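Local coordinates for anaerobically-induced outer membrane porin OprE (Pseudomonas aeruginosa, PDB 4FRX), which probably acts as a porin, a beta-barrel channel of the OprD family that lets small solutes cross the outer membrane, at residues S16-N21 with G44-Y49; D328-K333 with Q423-L428. All coordinates share one frame; numbering follows the deposited sequence.

Interaction 1: residues S16-N21 with G44-Y49; sequences SLTLRN and GFILNY
Gly-44 N gives its hydrogen to Arg-20 O in the shortest of five backbone bonds that join 16-21 to 44-49, at 2.7 Å. The same two residues are bonded a second time, from Arg-20 N to Gly-44 O at 3.0 Å, and Thr-18 and Ile-46 repeat the reciprocal pairing. The non-hydrogen-bonded pair Leu-19/Phe-45 lies between these two, and a second such pair, Leu-17/Leu-47, follows beyond Thr-18/Ile-46; in both, CA-H groups face carbonyl oxygens. At the far end Asn-48 N donates to Ser-16 O at 2.8 Å. The two strands thus run antiparallel, their short axes 166° apart, and successive side chains alternate between two faces.

On the face of Leu-17, Leu-19, Phe-45 and Leu-47, a methyl leads the packing: Leu-19 CD2 lies 3.6 Å from Phe-45 CD2, approaching the ring obliquely. Leu-17 has its CG anti to the backbone N (chi1 -178°), which carries CD1 across to Leu-47 CB at 4.0 Å. A bound C8E detergent touches Phe-45 and Leu-47, consistent with a lipid-facing surface.

The other face mixes polar and apolar groups. The Arg-20 chain bends at chi3 (-68°), turning the guanidinium so that Ile-46 CD1 lies over one of its faces, offset toward the rim and 4.1 Å from Arg-20 NH2. The charge is met by a salt bridge to Asp-135, while Thr-18 OG1 is hydrogen-bonded to Thr-433.

The two strands form a hairpin of the barrel wall, continued past 16-21 by strand 423-434 and past 44-49 by strand 59-71.

Interaction 2: residues D328-K333 with Q423-L428; sequences DVQIGK and QDENRL
Gln-330 NE2 comes across the contact to Glu-425 OE2 at 3.0 Å with a nearly straight bond of 166°, and this is where loop 328-333 meets strand 423-428 most closely; the oxygen lies in the amide plane but is met on its anti side, out of the carboxylate plane. From its own strand, Arg-427 grips the same oxygen side-on, with NE at 2.9 Å and NH2 at 3.2 Å, the latter on the syn lone pair. Gln-330 reaches this site because its CG is anti to the backbone N (chi1 -179°) and the chain beyond is extended; its CG also passes 3.5 Å from Arg-427 NH2. With three N-H groups on one oxygen of a buried glutamate, two of them from a guanidinium, the charged form is probably stabilised.

The rest of the contact is looser. Ile-331 rests its CG2 3.7 Å from Gln-423 OE1, and its CD1 approaches Glu-425 CB at 4.0 Å, with no direct polar bond. The second carboxylate oxygen is reached through solvent: one water donates both to Glu-425 OE1 and to Gln-330 O. The backbone N-H groups of Gln-330 and Ile-331 are bonded to Asp-383 and Glu-381 of strand 377-389.

A long loop folded inward against polar wall side chains is characteristic of porins, where such loops narrow the channel; 328-333 is consistent with that role here.

How the interactions relate
The two interactions lie on the two partners of the pair of strands that closes the barrel. Strand 17-28, which supplies 16-21 in interaction 1, is the neighbour of strand 423-434, which supplies 423-428 in interaction 2, so the first and last strands of the wall lie side by side. The contact centres are 23 Å apart, although their nearest atoms come within about 4 Å without touching. They differ in surroundings: the Phe-45 side chain is about 4 Å from a bound C8E detergent, that of Gln-330 about 14 Å. Interaction 1 joins neighbouring wall strands, whereas interaction 2 sets an inserted loop against the wall.

Interaction 1: residues S16-N21 with G44-Y49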
ATOM      1  N   SER A  16      -1.932  22.177   3.372  1.00 22.50           N
ATOM      2  CA  SER A  16      -0.641  21.505   3.629  1.00 21.00           C
ATOM      3  C   SER A  16       0.165  21.349   2.367  1.00 14.65           C
ATOM      4  O   SER A  16      -0.384  20.979   1.340  1.00 15.63           O
ATOM      5  CB  SER A  16      -0.759  20.139   4.311  1.00 29.22           C
ATOM      6  OG  SER A  16       0.372  19.951   5.123  1.00 39.53           O
ATOM      7  N   LEU A  17       1.469  21.610   2.463  1.00 16.88           N
ATOM      8  CA  LEU A  17       2.385  21.345   1.363  1.00 11.78           C
ATOM      9  C   LEU A  17       3.506  20.407   1.814  1.00 11.82           C
ATOM     10  O   LEU A  17       4.249  20.695   2.761  1.00  9.16           O
ATOM     11  CB  LEU A  17       2.970  22.658   0.827  1.00 13.77           C
ATOM     12  CG  LEU A  17       3.913  22.583  -0.373  1.00 19.08           C
ATOM     13  CD1 LEU A  17       3.178  22.019  -1.583  1.00 13.20           C
ATOM     14  CD2 LEU A  17       4.499  23.958  -0.682  1.00 18.85           C
ATOM     15  N   THR A  18       3.633  19.276   1.129  1.00 12.26           N
ATOM     16  CA  THR A  18       4.770  18.398   1.342  1.00 12.66           C
ATOM     17  C   THR A  18       5.710  18.485   0.139  1.00 14.99           C
ATOM     18  O   THR A  18       5.276  18.504  -1.008  1.00 10.70           O
ATOM     19  CB  THR A  18       4.311  16.956   1.619  1.00 22.59           C
ATOM     20  OG1 THR A  18       3.635  16.929   2.882  1.00 20.20           O
ATOM     21  CG2 THR A  18       5.497  15.995   1.673  1.00 26.75           C
ATOM     22  N   LEU A  19       7.001  18.604   0.421  1.00 11.44           N
ATOM     23  CA  LEU A  19       8.008  18.722  -0.609  1.00 12.64           C
ATOM     24  C   LEU A  19       8.761  17.426  -0.512  1.00 12.86           C
ATOM     25  O   LEU A  19       9.192  17.048   0.578  1.00 17.28           O
ATOM     26  CB  LEU A  19       8.949  19.899  -0.318  1.00 16.13           C
ATOM     27  CG  LEU A  19       8.302  21.276  -0.225  1.00 13.85           C
ATOM     28  CD1 LEU A  19       9.347  22.336   0.097  1.00 18.55           C
ATOM     29  CD2 LEU A  19       7.605  21.607  -1.526  1.00 22.81           C
ATOM     30  N   ARG A  20       8.878  16.723  -1.630  1.00 10.19           N
ATOM     31  CA  ARG A  20       9.551  15.428  -1.633  1.00 13.37           C
ATOM     32  C   ARG A  20      10.612  15.363  -2.715  1.00 17.35           C
ATOM     33  O   ARG A  20      10.307  15.392  -3.905  1.00 15.14           O
ATOM     34  CB  ARG A  20       8.549  14.285  -1.841  1.00 10.28           C
ATOM     35  CG  ARG A  20       9.175  12.886  -1.719  1.00 11.13           C
ATOM     36  CD  ARG A  20       8.184  11.773  -2.051  1.00 13.57           C
ATOM     37  NE  ARG A  20       7.132  11.686  -1.033  1.00 13.99           N
ATOM     38  CZ  ARG A  20       6.059  10.905  -1.131  1.00 15.52           C
ATOM     39  NH1 ARG A  20       5.899  10.135  -2.197  1.00 16.40           N
ATOM     40  NH2 ARG A  20       5.145  10.891  -0.163  1.00 18.02           N
ATOM     41  N   ASN A  21      11.865  15.253  -2.308  1.00 14.36           N
ATOM     42  CA  ASN A  21      12.905  15.052  -3.292  1.00  9.85           C
ATOM     43  C   ASN A  21      13.233  13.566  -3.313  1.00 16.84           C
ATOM     44  O   ASN A  21      13.671  13.016  -2.304  1.00 15.44           O
ATOM     45  CB  ASN A  21      14.131  15.901  -2.960  1.00 13.02           C
ATOM     46  CG  ASN A  21      15.157  15.888  -4.069  1.00 14.47           C
ATOM     47  OD1 ASN A  21      16.024  15.025  -4.108  1.00 16.09           O
ATOM     48  ND2 ASN A  21      15.058  16.848  -4.985  1.00 14.86           N
ATOM     49  N   GLY A  44       9.007  16.620  -5.963  1.00 14.53           N
ATOM     50  CA  GLY A  44       7.562  16.484  -5.909  1.00 13.31           C
ATOM     51  C   GLY A  44       6.935  17.523  -4.995  1.00 14.49           C
ATOM     52  O   GLY A  44       7.556  17.964  -4.029  1.00 14.51           O
ATOM     53  N   PHE A  45       5.702  17.914  -5.312  1.00 12.67           N
ATOM     54  CA  PHE A  45       4.976  18.886  -4.522  1.00 10.68           C
ATOM     55  C   PHE A  45       3.598  18.287  -4.303  1.00 14.80           C
ATOM     56  O   PHE A  45       2.903  17.915  -5.258  1.00 10.78           O
ATOM     57  CB  PHE A  45       4.829  20.215  -5.264  1.00 11.34           C
ATOM     58  CG  PHE A  45       6.127  20.812  -5.733  1.00 15.48           C
ATOM     59  CD1 PHE A  45       6.732  20.360  -6.900  1.00 14.22           C
ATOM     60  CD2 PHE A  45       6.718  21.861  -5.037  1.00 16.51           C
ATOM     61  CE1 PHE A  45       7.927  20.920  -7.362  1.00 12.01           C
ATOM     62  CE2 PHE A  45       7.924  22.422  -5.489  1.00 14.10           C
ATOM     63  CZ  PHE A  45       8.520  21.947  -6.656  1.00 10.54           C
ATOM     64  N   ILE A  46       3.221  18.168  -3.040  1.00 11.13           N
ATOM     65  CA  ILE A  46       1.953  17.550  -2.680  1.00 10.57           C
ATOM     66  C   ILE A  46       1.210  18.549  -1.824  1.00 12.05           C
ATOM     67  O   ILE A  46       1.585  18.796  -0.681  1.00 16.89           O
ATOM     68  CB  ILE A  46       2.172  16.255  -1.893  1.00 12.46           C
ATOM     69  CG1 ILE A  46       2.970  15.261  -2.743  1.00 16.18           C
ATOM     70  CG2 ILE A  46       0.829  15.690  -1.433  1.00 16.73           C
ATOM     71  CD1 ILE A  46       3.862  14.337  -1.942  1.00 23.79           C
ATOM     72  N   LEU A  47       0.170  19.139  -2.398  1.00  8.33           N
ATOM     73  CA  LEU A  47      -0.585  20.179  -1.724  1.00 12.52           C
ATOM     74  C   LEU A  47      -1.988  19.679  -1.374  1.00 16.35           C
ATOM     75  O   LEU A  47      -2.788  19.384  -2.260  1.00 13.84           O
ATOM     76  CB  LEU A  47      -0.640  21.403  -2.629  1.00 16.23           C
ATOM     77  CG  LEU A  47      -1.516  22.594  -2.273  1.00 17.73           C
ATOM     78  CD1 LEU A  47      -1.202  23.105  -0.886  1.00 25.14           C
ATOM     79  CD2 LEU A  47      -1.272  23.679  -3.311  1.00 20.17           C
ATOM     80  N   ASN A  48      -2.272  19.557  -0.076  1.00 15.06           N
ATOM     81  CA  ASN A  48      -3.584  19.085   0.368  1.00 20.04           C
ATOM     82  C   ASN A  48      -4.365  20.277   0.882  1.00 25.72           C
ATOM     83  O   ASN A  48      -3.798  21.126   1.552  1.00 23.41           O
ATOM     84  CB  ASN A  48      -3.460  18.089   1.518  1.00 27.12           C
ATOM     85  CG  ASN A  48      -2.467  16.985   1.248  1.00 34.38           C
ATOM     86  OD1 ASN A  48      -1.257  17.176   1.365  1.00 43.07           O
ATOM     87  ND2 ASN A  48      -2.975  15.806   0.935  1.00 42.30           N
ATOM     88  N   TYR A  49      -5.653  20.350   0.560  1.00 15.30           N
ATOM     89  CA  TYR A  49      -6.531  21.340   1.160  1.00 18.01           C
ATOM     90  C   TYR A  49      -7.724  20.574   1.698  1.00 14.95           C
ATOM     91  O   TYR A  49      -8.209  19.657   1.048  1.00  9.28           O
ATOM     92  CB  TYR A  49      -6.964  22.401   0.144  1.00 19.06           C
ATOM     93  CG  TYR A  49      -8.192  23.174   0.570  1.00 23.29           C
ATOM     94  CD1 TYR A  49      -8.105  24.217   1.483  1.00 26.08           C
ATOM     95  CD2 TYR A  49      -9.447  22.843   0.073  1.00 24.17           C
ATOM     96  CE1 TYR A  49      -9.236  24.910   1.884  1.00 25.04           C
ATOM     97  CE2 TYR A  49     -10.579  23.537   0.461  1.00 15.95           C
ATOM     98  CZ  TYR A  49     -10.468  24.558   1.366  1.00 26.01           C
ATOM     99  OH  TYR A  49     -11.604  25.230   1.743  1.00 25.49           O
TER

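Interaction 2: residues D328-K333 with Q423-L428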
ATOM      1  N   ASP A 328       5.179  -7.488   2.327  1.00 10.98           N
ATOM      2  CA  ASP A 328       5.204  -6.443   1.305  1.00 10.13           C
ATOM      3  C   ASP A 328       6.334  -5.499   1.676  1.00  9.94           C
ATOM      4  O   ASP A 328       6.193  -4.690   2.582  1.00 13.18           O
ATOM      5  CB  ASP A 328       3.869  -5.694   1.209  1.00 14.69           C
ATOM      6  CG  ASP A 328       3.832  -4.694   0.039  1.00 23.69           C
ATOM      7  OD1 ASP A 328       4.700  -3.802  -0.036  1.00 22.13           O
ATOM      8  OD2 ASP A 328       2.919  -4.794  -0.807  1.00 22.05           O
ATOM      9  N   VAL A 329       7.449  -5.618   0.962  1.00 11.12           N
ATOM     10  CA  VAL A 329       8.686  -4.921   1.307  1.00  9.31           C
ATOM     11  C   VAL A 329       9.163  -4.075   0.122  1.00 18.62           C
ATOM     12  O   VAL A 329       8.372  -3.733  -0.752  1.00 14.13           O
ATOM     13  CB  VAL A 329       9.773  -5.906   1.807  1.00  8.61           C
ATOM     14  CG1 VAL A 329       9.341  -6.523   3.141  1.00  9.71           C
ATOM     15  CG2 VAL A 329       9.995  -7.028   0.795  1.00 12.15           C
ATOM     16  N   GLN A 330      10.441  -3.712   0.097  1.00 12.58           N
ATOM     17  CA  GLN A 330      10.871  -2.661  -0.822  1.00 14.20           C
ATOM     18  C   GLN A 330      10.805  -3.105  -2.275  1.00 10.66           C
ATOM     19  O   GLN A 330      10.380  -2.347  -3.146  1.00 15.19           O
ATOM     20  CB  GLN A 330      12.275  -2.142  -0.461  1.00 12.85           C
ATOM     21  CG  GLN A 330      12.750  -1.024  -1.368  1.00  9.98           C
ATOM     22  CD  GLN A 330      14.111  -0.477  -0.978  1.00 16.00           C
ATOM     23  OE1 GLN A 330      14.562  -0.653   0.157  1.00 13.61           O
ATOM     24  NE2 GLN A 330      14.775   0.199  -1.925  1.00 14.59           N
ATOM     25  N   ILE A 331      11.225  -4.336  -2.540  1.00  8.21           N
ATOM     26  CA  ILE A 331      11.200  -4.841  -3.909  1.00  9.14           C
ATOM     27  C   ILE A 331      10.107  -5.891  -4.065  1.00 18.48           C
ATOM     28  O   ILE A 331       9.164  -5.693  -4.835  1.00 19.42           O
ATOM     29  CB  ILE A 331      12.564  -5.408  -4.345  1.00 11.75           C
ATOM     30  CG1 ILE A 331      13.616  -4.289  -4.379  1.00 13.27           C
ATOM     31  CG2 ILE A 331      12.455  -6.102  -5.705  1.00 13.20           C
ATOM     32  CD1 ILE A 331      15.039  -4.778  -4.732  1.00  8.24           C
ATOM     33  N   GLY A 332      10.219  -6.988  -3.320  1.00 16.23           N
ATOM     34  CA  GLY A 332       9.298  -8.106  -3.484  1.00 17.17           C
ATOM     35  C   GLY A 332       8.074  -8.009  -2.592  1.00 13.03           C
ATOM     36  O   GLY A 332       7.994  -7.124  -1.732  1.00 11.99           O
ATOM     37  N   LYS A 333       7.113  -8.910  -2.799  1.00  9.80           N
ATOM     38  CA  LYS A 333       5.958  -8.998  -1.911  1.00  7.30           C
ATOM     39  C   LYS A 333       5.744 -10.419  -1.381  1.00 10.37           C
ATOM     40  O   LYS A 333       4.869 -10.644  -0.544  1.00  9.42           O
ATOM     41  CB  LYS A 333       4.682  -8.494  -2.603  1.00 13.06           C
ATOM     42  CG  LYS A 333       4.763  -7.043  -3.078  1.00 10.91           C
ATOM     43  CD  LYS A 333       3.448  -6.595  -3.715  1.00 19.52           C
ATOM     44  CE  LYS A 333       3.580  -5.206  -4.369  1.00 25.49           C
ATOM     45  NZ  LYS A 333       3.974  -4.155  -3.383  1.00 21.95           N
ATOM     46  N   GLN A 423      17.935  -8.086  -8.327  1.00 22.33           N
ATOM     47  CA  GLN A 423      17.715  -6.647  -8.336  1.00 19.03           C
ATOM     48  C   GLN A 423      18.278  -6.051  -7.050  1.00 13.96           C
ATOM     49  O   GLN A 423      18.085  -6.605  -5.966  1.00 13.82           O
ATOM     50  CB  GLN A 423      16.200  -6.382  -8.451  1.00 23.23           C
ATOM     51  CG  GLN A 423      15.770  -4.921  -8.449  1.00 27.79           C
ATOM     52  CD  GLN A 423      14.296  -4.737  -8.801  1.00 30.26           C
ATOM     53  OE1 GLN A 423      13.619  -5.671  -9.237  1.00 26.24           O
ATOM     54  NE2 GLN A 423      13.793  -3.528  -8.605  1.00 34.83           N
ATOM     55  N   ASP A 424      18.995  -4.938  -7.185  1.00 15.10           N
ATOM     56  CA  ASP A 424      19.405  -4.116  -6.053  1.00 13.76           C
ATOM     57  C   ASP A 424      18.823  -2.732  -6.282  1.00 14.64           C
ATOM     58  O   ASP A 424      18.795  -2.244  -7.417  1.00 13.18           O
ATOM     59  CB  ASP A 424      20.930  -4.009  -5.952  1.00 13.21           C
ATOM     60  CG  ASP A 424      21.584  -5.298  -5.490  1.00 29.70           C
ATOM     61  OD1 ASP A 424      20.928  -6.093  -4.787  1.00 35.79           O
ATOM     62  OD2 ASP A 424      22.768  -5.518  -5.828  1.00 40.89           O
ATOM     63  N   GLU A 425      18.371  -2.092  -5.209  1.00 13.52           N
ATOM     64  CA  GLU A 425      17.690  -0.812  -5.331  1.00 13.39           C
ATOM     65  C   GLU A 425      18.082   0.112  -4.191  1.00  9.22           C
ATOM     66  O   GLU A 425      18.167  -0.310  -3.032  1.00 10.55           O
ATOM     67  CB  GLU A 425      16.171  -1.042  -5.357  1.00 15.04           C
ATOM     68  CG  GLU A 425      15.321   0.192  -5.553  1.00 15.84           C
ATOM     69  CD  GLU A 425      13.832  -0.111  -5.442  1.00 20.43           C
ATOM     70  OE1 GLU A 425      13.285  -0.767  -6.354  1.00 20.53           O
ATOM     71  OE2 GLU A 425      13.210   0.298  -4.441  1.00 19.84           O
ATOM     72  N   ASN A 426      18.344   1.373  -4.524  1.00 13.21           N
ATOM     73  CA  ASN A 426      18.546   2.410  -3.526  1.00 14.38           C
ATOM     74  C   ASN A 426      17.516   3.494  -3.717  1.00 14.92           C
ATOM     75  O   ASN A 426      17.250   3.900  -4.851  1.00 16.50           O
ATOM     76  CB  ASN A 426      19.939   3.038  -3.638  1.00 13.03           C
ATOM     77  CG  ASN A 426      21.032   2.111  -3.146  1.00 18.94           C
ATOM     78  OD1 ASN A 426      21.154   1.864  -1.946  1.00 13.87           O
ATOM     79  ND2 ASN A 426      21.827   1.580  -4.076  1.00 18.91           N
ATOM     80  N   ARG A 427      16.934   3.950  -2.611  1.00 15.14           N
ATOM     81  CA  ARG A 427      16.151   5.175  -2.622  1.00  9.91           C
ATOM     82  C   ARG A 427      16.767   6.197  -1.673  1.00  9.12           C
ATOM     83  O   ARG A 427      17.236   5.866  -0.581  1.00 12.28           O
ATOM     84  CB  ARG A 427      14.703   4.919  -2.223  1.00  8.75           C
ATOM     85  CG  ARG A 427      13.999   3.894  -3.065  1.00 12.06           C
ATOM     86  CD  ARG A 427      12.564   3.731  -2.584  1.00 11.94           C
ATOM     87  NE  ARG A 427      11.985   2.474  -3.040  1.00 17.47           N
ATOM     88  CZ  ARG A 427      10.790   2.030  -2.665  1.00 17.36           C
ATOM     89  NH1 ARG A 427      10.053   2.745  -1.829  1.00 17.44           N
ATOM     90  NH2 ARG A 427      10.339   0.870  -3.118  1.00 15.00           N
ATOM     91  N   LEU A 428      16.769   7.449  -2.112  1.00 10.13           N
ATOM     92  CA  LEU A 428      17.152   8.557  -1.261  1.00 13.64           C
ATOM     93  C   LEU A 428      16.003   9.541  -1.277  1.00 14.16           C
ATOM     94  O   LEU A 428      15.590  10.006  -2.347  1.00 14.29           O
ATOM     95  CB  LEU A 428      18.425   9.218  -1.795  1.00 16.83           C
ATOM     96  CG  LEU A 428      19.633   8.280  -1.750  1.00 18.56           C
ATOM     97  CD1 LEU A 428      20.858   8.911  -2.403  1.00 22.33           C
ATOM     98  CD2 LEU A 428      19.936   7.904  -0.301  1.00 23.97           C
TER
HETATM   99  O   HOH W   1      10.735  -1.345  -5.767  1.00 27.03           O